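Local coordinates for protein ORF007 (Staphylococcus phage 2638A, PDB 7AQH) that degrades the peptidoglycan of its staphylococcal host to bring about cell lysis, this chain being its C-terminal SH3b cell wall-binding domain, at residues G41-Q44 and K45-I49. Numbering follows the deposited sequence.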
ATOM      1  N   GLY A  41      -6.481  10.506   0.740  1.00 46.99           N
ATOM      2  CA  GLY A  41      -7.560  10.393  -0.215  1.00 45.53           C
ATOM      3  C   GLY A  41      -8.079   8.977  -0.278  1.00 49.81           C
ATOM      4  O   GLY A  41      -7.739   8.123   0.547  1.00 48.92           O
ATOM      5  N   VAL A  42      -8.921   8.716  -1.277  1.00 46.99           N
ATOM      6  CA  VAL A  42      -9.519   7.399  -1.469  1.00 44.94           C
ATOM      7  C   VAL A  42      -9.438   7.038  -2.946  1.00 46.74           C
ATOM      8  O   VAL A  42      -9.908   7.798  -3.800  1.00 50.51           O
ATOM      9  CB  VAL A  42     -10.982   7.350  -0.992  1.00 42.64           C
ATOM     10  CG1 VAL A  42     -11.619   6.023  -1.378  1.00 42.06           C
ATOM     11  CG2 VAL A  42     -11.055   7.569   0.510  1.00 40.69           C
ATOM     12  N   LEU A  43      -8.840   5.888  -3.247  1.00 46.81           N
ATOM     13  CA  LEU A  43      -8.806   5.360  -4.606  1.00 45.22           C
ATOM     14  C   LEU A  43      -9.998   4.429  -4.796  1.00 48.74           C
ATOM     15  O   LEU A  43     -10.094   3.391  -4.130  1.00 49.10           O
ATOM     16  CB  LEU A  43      -7.494   4.627  -4.877  1.00 45.80           C
ATOM     17  CG  LEU A  43      -7.121   4.453  -6.351  1.00 47.75           C
ATOM     18  CD1 LEU A  43      -6.915   5.806  -7.018  1.00 49.08           C
ATOM     19  CD2 LEU A  43      -5.882   3.586  -6.498  1.00 45.43           C
ATOM     20  N   GLN A  44     -10.901   4.800  -5.697  1.00 52.33           N
ATOM     21  CA  GLN A  44     -12.149   4.077  -5.890  1.00 50.79           C
ATOM     22  C   GLN A  44     -11.962   2.907  -6.854  1.00 51.75           C
ATOM     23  O   GLN A  44     -10.952   2.791  -7.551  1.00 51.44           O
ATOM     24  CB  GLN A  44     -13.236   5.012  -6.419  1.00 50.32           C
ATOM     25  CG  GLN A  44     -13.404   6.303  -5.632  1.00 51.03           C
ATOM     26  CD  GLN A  44     -14.407   7.246  -6.270  1.00 55.63           C
ATOM     27  OE1 GLN A  44     -14.142   8.439  -6.425  1.00 59.04           O
ATOM     28  NE2 GLN A  44     -15.569   6.716  -6.641  1.00 49.10           N
ATOM     29  N   LYS A  45     -12.964   2.029  -6.879  1.00 54.09           N
ATOM     30  CA  LYS A  45     -12.944   0.893  -7.788  1.00 54.12           C
ATOM     31  C   LYS A  45     -12.759   1.359  -9.227  1.00 53.92           C
ATOM     32  O   LYS A  45     -13.247   2.418  -9.629  1.00 59.75           O
ATOM     33  CB  LYS A  45     -14.242   0.094  -7.666  1.00 52.77           C
ATOM     34  CG  LYS A  45     -14.282  -1.173  -8.507  1.00 54.45           C
ATOM     35  CD  LYS A  45     -15.495  -2.033  -8.170  1.00 53.74           C
ATOM     36  CE  LYS A  45     -15.595  -3.244  -9.085  1.00 57.91           C
ATOM     37  NZ  LYS A  45     -14.574  -4.273  -8.759  1.00 60.49           N
ATOM     38  N   GLY A  46     -12.030   0.560 -10.001  1.00 54.93           N
ATOM     39  CA  GLY A  46     -11.748   0.864 -11.383  1.00 53.25           C
ATOM     40  C   GLY A  46     -10.532   1.739 -11.609  1.00 54.36           C
ATOM     41  O   GLY A  46      -9.890   1.629 -12.657  1.00 55.37           O
ATOM     42  N   GLN A  47     -10.199   2.603 -10.653  1.00 55.28           N
ATOM     43  CA  GLN A  47      -9.042   3.473 -10.808  1.00 55.50           C
ATOM     44  C   GLN A  47      -7.752   2.675 -10.682  1.00 53.71           C
ATOM     45  O   GLN A  47      -7.666   1.719  -9.906  1.00 52.97           O
ATOM     46  CB  GLN A  47      -9.069   4.594  -9.770  1.00 54.29           C
ATOM     47  CG  GLN A  47     -10.206   5.583  -9.954  1.00 55.01           C
ATOM     48  CD  GLN A  47     -10.178   6.696  -8.929  1.00 57.63           C
ATOM     49  OE1 GLN A  47      -9.942   6.461  -7.744  1.00 52.75           O
ATOM     50  NE2 GLN A  47     -10.410   7.921  -9.383  1.00 62.25           N
ATOM     51  N   THR A  48      -6.746   3.072 -11.458  1.00 53.63           N
ATOM     52  CA  THR A  48      -5.473   2.372 -11.521  1.00 52.15           C
ATOM     53  C   THR A  48      -4.330   3.327 -11.207  1.00 51.93           C
ATOM     54  O   THR A  48      -4.371   4.512 -11.552  1.00 53.76           O
ATOM     55  CB  THR A  48      -5.243   1.751 -12.903  1.00 54.62           C
ATOM     56  OG1 THR A  48      -6.311   0.850 -13.213  1.00 57.38           O
ATOM     57  CG2 THR A  48      -3.924   0.999 -12.932  1.00 54.54           C
ATOM     58  N   ILE A  49      -3.305   2.796 -10.541  1.00 46.76           N
ATOM     59  CA  ILE A  49      -2.101   3.547 -10.218  1.00 46.04           C
ATOM     60  C   ILE A  49      -0.900   2.650 -10.465  1.00 47.26           C
ATOM     61  O   ILE A  49      -1.008   1.422 -10.509  1.00 47.85           O
ATOM     62  CB  ILE A  49      -2.107   4.061  -8.757  1.00 47.82           C
ATOM     63  CG1 ILE A  49      -2.290   2.904  -7.768  1.00 48.39           C
ATOM     64  CG2 ILE A  49      -3.205   5.091  -8.556  1.00 47.52           C
ATOM     65  CD1 ILE A  49      -1.017   2.153  -7.434  1.00 52.12           C
TER
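Gln47 folds back over the turn that carries it and holds Gln44 twice, once through its side-chain amide and once through its backbone N, a compact example of a side-chain bond backing up the backbone bond of a reversal. Gln47 CB rests 3.4 Å from Gln44 O and also meets Leu43 CD1. CG, set anti to the carbonyl carbon (chi1 -67°), continues past Gln44 O, and the extended chain brings CD near Gln44 N and Leu43 CD1. Gln47 OE1 accepts the N-H of Gln44, with Gln44 N to Gln47 OE1 2.8 Å and the donor tilted 32° from the plane of the amide. Gln47 OE1 also lies 3.2 Å from Leu43 CD1. In the reverse direction, Gln47 N donates to Gln44 O at 3.2 Å, closing the type II turn, whose third position is Gly46 with positive phi. Alongside the Gln47 side chain, Leu43 divides its branches: CD1 faces Gln47, while Leu43 CD2 packs 3.7 Å from Ile49 CG2. Leu43 and Ile49 both reach Met75 on strand 72-77, and they touch Val20 and Phe18, respectively, on strand 10-20. Lys45 NZ is hydrogen-bonded to Thr21 O. The arrangement is a type II beta turn linking strands 39-43 and 48-51 at the surface of the SH3b beta fold.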